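Local structure of phosphate binding protein (Planctomyces limnophilus, 4JWO) at residues A[172-175]-A[176-180]; A[150-153]-A[154-157]. The protein probably binds phosphate ions and takes part in phosphate transport across the cytoplasmic membrane, as a member of the PstS family. All coordinates share one frame; numbering follows the deposited sequence.

Contact 1. Residues A[172-175]-A[176-180]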
loop_
_atom_site.group_PDB
_atom_site.type_symbol
_atom_site.label_atom_id
_atom_site.label_comp_id
_atom_site.label_asym_id
_atom_site.label_seq_id
_atom_site.Cartn_x
_atom_site.Cartn_y
_atom_site.Cartn_z
ATOM N N LYS A 172 -24.152 -4.232 -8.421
ATOM C CA LYS A 172 -25.306 -4.540 -7.591
ATOM C C LYS A 172 -25.256 -5.993 -7.152
ATOM O O LYS A 172 -26.249 -6.522 -6.649
ATOM C CB LYS A 172 -26.600 -4.309 -8.370
ATOM C CG LYS A 172 -26.620 -3.010 -9.152
ATOM C CD LYS A 172 -26.381 -1.815 -8.243
ATOM C CE LYS A 172 -26.099 -0.569 -9.065
ATOM N NZ LYS A 172 -26.019 0.659 -8.219
ATOM N N VAL A 173 -24.112 -6.643 -7.359
ATOM C CA VAL A 173 -23.992 -8.077 -7.086
ATOM C C VAL A 173 -24.310 -8.355 -5.630
ATOM O O VAL A 173 -23.773 -7.709 -4.730
ATOM C CB VAL A 173 -22.586 -8.621 -7.446
ATOM C CG1 VAL A 173 -22.323 -9.985 -6.780
ATOM C CG2 VAL A 173 -22.447 -8.725 -8.950
ATOM N N SER A 174 -25.216 -9.292 -5.395
ATOM C CA SER A 174 -25.636 -9.572 -4.036
ATOM C C SER A 174 -25.466 -11.038 -3.696
ATOM O O SER A 174 -25.517 -11.398 -2.533
ATOM C CB SER A 174 -27.091 -9.152 -3.828
ATOM O OG SER A 174 -27.947 -9.904 -4.667
ATOM N N LYS A 175 -25.274 -11.880 -4.712
ATOM C CA LYS A 175 -25.216 -13.325 -4.523
ATOM C C LYS A 175 -23.998 -13.937 -5.194
ATOM O O LYS A 175 -23.564 -13.488 -6.252
ATOM C CB LYS A 175 -26.473 -13.989 -5.094
ATOM C CG LYS A 175 -27.743 -13.641 -4.362
ATOM C CD LYS A 175 -28.960 -14.219 -5.062
ATOM C CE LYS A 175 -30.210 -14.030 -4.216
ATOM N NZ LYS A 175 -31.407 -14.669 -4.835
ATOM N N TRP A 176 -23.469 -14.994 -4.595
ATOM C CA TRP A 176 -22.298 -15.649 -5.161
ATOM C C TRP A 176 -22.564 -16.181 -6.570
ATOM O O TRP A 176 -21.668 -16.188 -7.415
ATOM C CB TRP A 176 -21.836 -16.776 -4.237
ATOM C CG TRP A 176 -21.183 -16.297 -2.980
ATOM C CD1 TRP A 176 -21.762 -16.179 -1.753
ATOM C CD2 TRP A 176 -19.818 -15.891 -2.819
ATOM N NE1 TRP A 176 -20.848 -15.728 -0.833
ATOM C CE2 TRP A 176 -19.636 -15.551 -1.464
ATOM C CE3 TRP A 176 -18.728 -15.792 -3.694
ATOM C CZ2 TRP A 176 -18.411 -15.103 -0.957
ATOM C CZ3 TRP A 176 -17.511 -15.355 -3.190
ATOM C CH2 TRP A 176 -17.364 -15.021 -1.830
ATOM N N SER A 177 -23.795 -16.632 -6.816
ATOM C CA SER A 177 -24.191 -17.211 -8.105
ATOM C C SER A 177 -24.056 -16.200 -9.236
ATOM O O SER A 177 -24.022 -16.562 -10.419
ATOM C CB SER A 177 -25.642 -17.695 -8.043
ATOM O OG SER A 177 -26.488 -16.632 -7.629
ATOM N N GLU A 178 -24.017 -14.928 -8.864
ATOM C CA GLU A 178 -23.929 -13.847 -9.832
ATOM C C GLU A 178 -22.482 -13.537 -10.199
ATOM O O GLU A 178 -22.229 -12.810 -11.160
ATOM C CB GLU A 178 -24.619 -12.585 -9.281
ATOM C CG GLU A 178 -26.132 -12.712 -9.204
ATOM C CD GLU A 178 -26.792 -11.599 -8.407
ATOM O OE1 GLU A 178 -26.130 -11.029 -7.520
ATOM O OE2 GLU A 178 -27.980 -11.299 -8.659
ATOM N N VAL A 179 -21.534 -14.084 -9.441
ATOM C CA VAL A 179 -20.115 -13.833 -9.695
ATOM C C VAL A 179 -19.548 -14.833 -10.694
ATOM O O VAL A 179 -18.883 -14.461 -11.652
ATOM C CB VAL A 179 -19.290 -13.869 -8.399
ATOM C CG1 VAL A 179 -17.830 -13.491 -8.687
ATOM C CG2 VAL A 179 -19.893 -12.919 -7.379
ATOM N N ARG A 180 -19.823 -16.109 -10.468
ATOM C CA ARG A 180 -19.375 -17.160 -11.372
ATOM C C ARG A 180 -20.467 -18.204 -11.511
ATOM O O ARG A 180 -21.118 -18.562 -10.527
ATOM C CB ARG A 180 -18.093 -17.826 -10.856
ATOM C CG ARG A 180 -17.501 -18.859 -11.827
ATOM C CD ARG A 180 -16.318 -19.571 -11.210
ATOM N NE ARG A 180 -15.249 -18.643 -10.855
ATOM C CZ ARG A 180 -14.030 -19.011 -10.484
ATOM N NH1 ARG A 180 -13.714 -20.296 -10.452
ATOM N NH2 ARG A 180 -13.127 -18.088 -10.162
#
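Between Lys175 and Glu178 the backbone folds into a tight turn, in which Glu178 N gives a hydrogen bond of 3.0 Å to Lys175 O. Residues 176-178 form a short 3-10 segment. One residue further on, Val179 N bonds to Trp176 O at 2.9 Å.

The side chain of Glu178 reaches back over this turn to the peptide groups ahead of it. Its CG stands anti to the carbonyl carbon (chi1 -70°), and the chain beyond is extended, which carries OE1 to two backbone N-H groups. Ser174 N donates to Glu178 OE1 at 2.9 Å. This bond is nearly straight (169°) and meets the oxygen close to the line of its C-O bond. Lys175 N donates to Glu178 OE1 at 3.1 Å, coming from above the carboxylate, 46° out of its plane. One carboxylate oxygen thus satisfies two consecutive amides and limits how the carboxylate can turn. Lys175 NZ does not close on the acid. It forms a salt bridge with Asp185 instead.

Beside the polar grip lies a small apolar contact. Val173 CG1 meets Val179 CG2 at 3.9 Å, and the two side chains cross at about a right angle. Val179 also packs on Glu162 and Ile166 of helix 160-167. Lys175 CB rests against Ser177 OG at 3.7 Å. The indole of Trp176 is buried; its NE1 bonds to Gly236 O and its ring packs edge-to-face with Phe154.

With Lys175 as N-cap of the 3-10 segment and Glu178 as N3, Lys175 N to Glu178 OE1 is one half of a capping box. The N-cap lysine does not make the reciprocal bond. The arrangement lies in the loop joining helix 160-167 to strand 189-192, within the PBP superfamily domain, its centre about 28 Å from that of the chain.

Contact 2. Residues A[150-153]-A[154-157]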
loop_
_atom_site.group_PDB
_atom_site.type_symbol
_atom_site.label_atom_id
_atom_site.label_comp_id
_atom_site.label_asym_id
_atom_site.label_seq_id
_atom_site.Cartn_x
_atom_site.Cartn_y
_atom_site.Cartn_z
ATOM N N PRO A 150 -13.759 -19.915 6.280
ATOM C CA PRO A 150 -13.139 -21.204 5.951
ATOM C C PRO A 150 -14.123 -22.247 5.429
ATOM O O PRO A 150 -13.686 -23.181 4.750
ATOM C CB PRO A 150 -12.534 -21.646 7.288
ATOM C CG PRO A 150 -12.207 -20.353 7.967
ATOM C CD PRO A 150 -13.399 -19.474 7.640
ATOM N N ALA A 151 -15.414 -22.101 5.737
ATOM C CA ALA A 151 -16.424 -23.054 5.263
ATOM C C ALA A 151 -16.728 -22.893 3.771
ATOM O O ALA A 151 -17.393 -23.738 3.176
ATOM C CB ALA A 151 -17.698 -22.936 6.070
ATOM N N ASN A 152 -16.246 -21.808 3.175
ATOM C CA ASN A 152 -16.400 -21.557 1.739
ATOM C C ASN A 152 -15.341 -22.347 0.969
ATOM O O ASN A 152 -14.152 -22.060 1.079
ATOM C CB ASN A 152 -16.229 -20.050 1.484
ATOM C CG ASN A 152 -16.484 -19.647 0.037
ATOM O OD1 ASN A 152 -16.251 -20.420 -0.894
ATOM N ND2 ASN A 152 -16.951 -18.415 -0.154
ATOM N N THR A 153 -15.766 -23.342 0.191
ATOM C CA THR A 153 -14.809 -24.138 -0.571
ATOM C C THR A 153 -14.929 -23.928 -2.074
ATOM O O THR A 153 -14.251 -24.605 -2.856
ATOM C CB THR A 153 -14.953 -25.636 -0.272
ATOM O OG1 THR A 153 -16.304 -26.022 -0.518
ATOM C CG2 THR A 153 -14.584 -25.931 1.185
ATOM N N PHE A 154 -15.787 -22.996 -2.476
ATOM C CA PHE A 154 -16.022 -22.757 -3.896
ATOM C C PHE A 154 -15.312 -21.515 -4.429
ATOM O O PHE A 154 -15.043 -21.428 -5.631
ATOM C CB PHE A 154 -17.530 -22.686 -4.208
ATOM C CG PHE A 154 -18.246 -21.579 -3.485
ATOM C CD1 PHE A 154 -18.295 -20.301 -4.018
ATOM C CD2 PHE A 154 -18.843 -21.812 -2.254
ATOM C CE1 PHE A 154 -18.933 -19.274 -3.344
ATOM C CE2 PHE A 154 -19.495 -20.789 -1.580
ATOM C CZ PHE A 154 -19.533 -19.520 -2.124
ATOM N N ALA A 155 -15.024 -20.545 -3.560
ATOM C CA ALA A 155 -14.369 -19.304 -4.003
ATOM C C ALA A 155 -12.902 -19.227 -3.604
ATOM O O ALA A 155 -12.373 -18.137 -3.359
ATOM C CB ALA A 155 -15.126 -18.081 -3.491
ATOM N N GLU A 156 -12.231 -20.370 -3.566
ATOM C CA GLU A 156 -10.849 -20.430 -3.079
ATOM C C GLU A 156 -9.849 -19.704 -3.971
ATOM O O GLU A 156 -8.789 -19.272 -3.510
ATOM C CB GLU A 156 -10.421 -21.875 -2.821
ATOM C CG GLU A 156 -11.223 -22.494 -1.689
ATOM C CD GLU A 156 -10.716 -23.856 -1.301
ATOM O OE1 GLU A 156 -9.832 -24.375 -2.014
ATOM O OE2 GLU A 156 -11.201 -24.406 -0.281
ATOM N N CYS A 157 -10.185 -19.593 -5.254
ATOM C CA CYS A 157 -9.401 -18.808 -6.204
ATOM C C CYS A 157 -10.350 -17.886 -6.951
ATOM O O CYS A 157 -11.394 -18.324 -7.431
ATOM C CB CYS A 157 -8.678 -19.709 -7.203
ATOM S SG CYS A 157 -7.718 -18.678 -8.369
HETATM O O HOH W 1 -12.571 -23.257 -4.617
#
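The amide of Asn152 lies across one face of the Phe154 ring. Its OD1 sits over the ring centre, 3.2 Å above the plane. The amide and ring planes are 32° apart, so the two groups are inclined rather than stacked flat. Asn152 ND2 extends towards the far end of the ring and comes within 3.4 Å of Phe154 CZ. Phe154 CG stands between its own backbone N and carbonyl carbon (chi1 61°), which folds the ring back over the amide.

The same OD1 holds two backbone amides. Ala155 N donates to Asn152 OD1 at 2.9 Å, tilted 26° from the carbonyl plane. Phe154 N donates to Asn152 OD1 at 3.1 Å, nearly along the C=O axis. With an alanine in place of Asn152, both amides would probably lose their acceptor and the ring the group that lies over its face, so the turn could shift.

Thr153 and Glu156 run side by side, with Glu156 OE2 3.6 Å from Thr153 CA. That carboxylate forms a salt bridge with Lys254, which also bonds to Pro150 O and Asn152 O. A water links Thr153 O to Glu156 N. Beyond the segments, Phe154 packs edge-to-face with Trp183.

The bond from Phe154 N makes this an Asx turn, reinforced by Ala155 N. It bends the chain in the loop between strands 134-148 and 157-159 of the PBP superfamily domain.

The chain reaches contact 2 first, after strand 134-148. This contact closes the short loop that leads into strand 157-159, where the disulfide between Cys157 and Cys266 ties it to the loop between strand 254-259 and helix 271-275. Helix 160-167 follows. Contact 1 then closes a turn in the longer loop before strand 189-192. The two are in series and neither nests nor crosses. Their centres are about 15 Å apart, yet they touch: Trp176 CZ3 lies 3.6 Å from Ala155 CB, and Trp176 also packs on Asn152. Together they join the loop before strand 157-159 to the loop after helix 160-167, on the same side of the chain's centre.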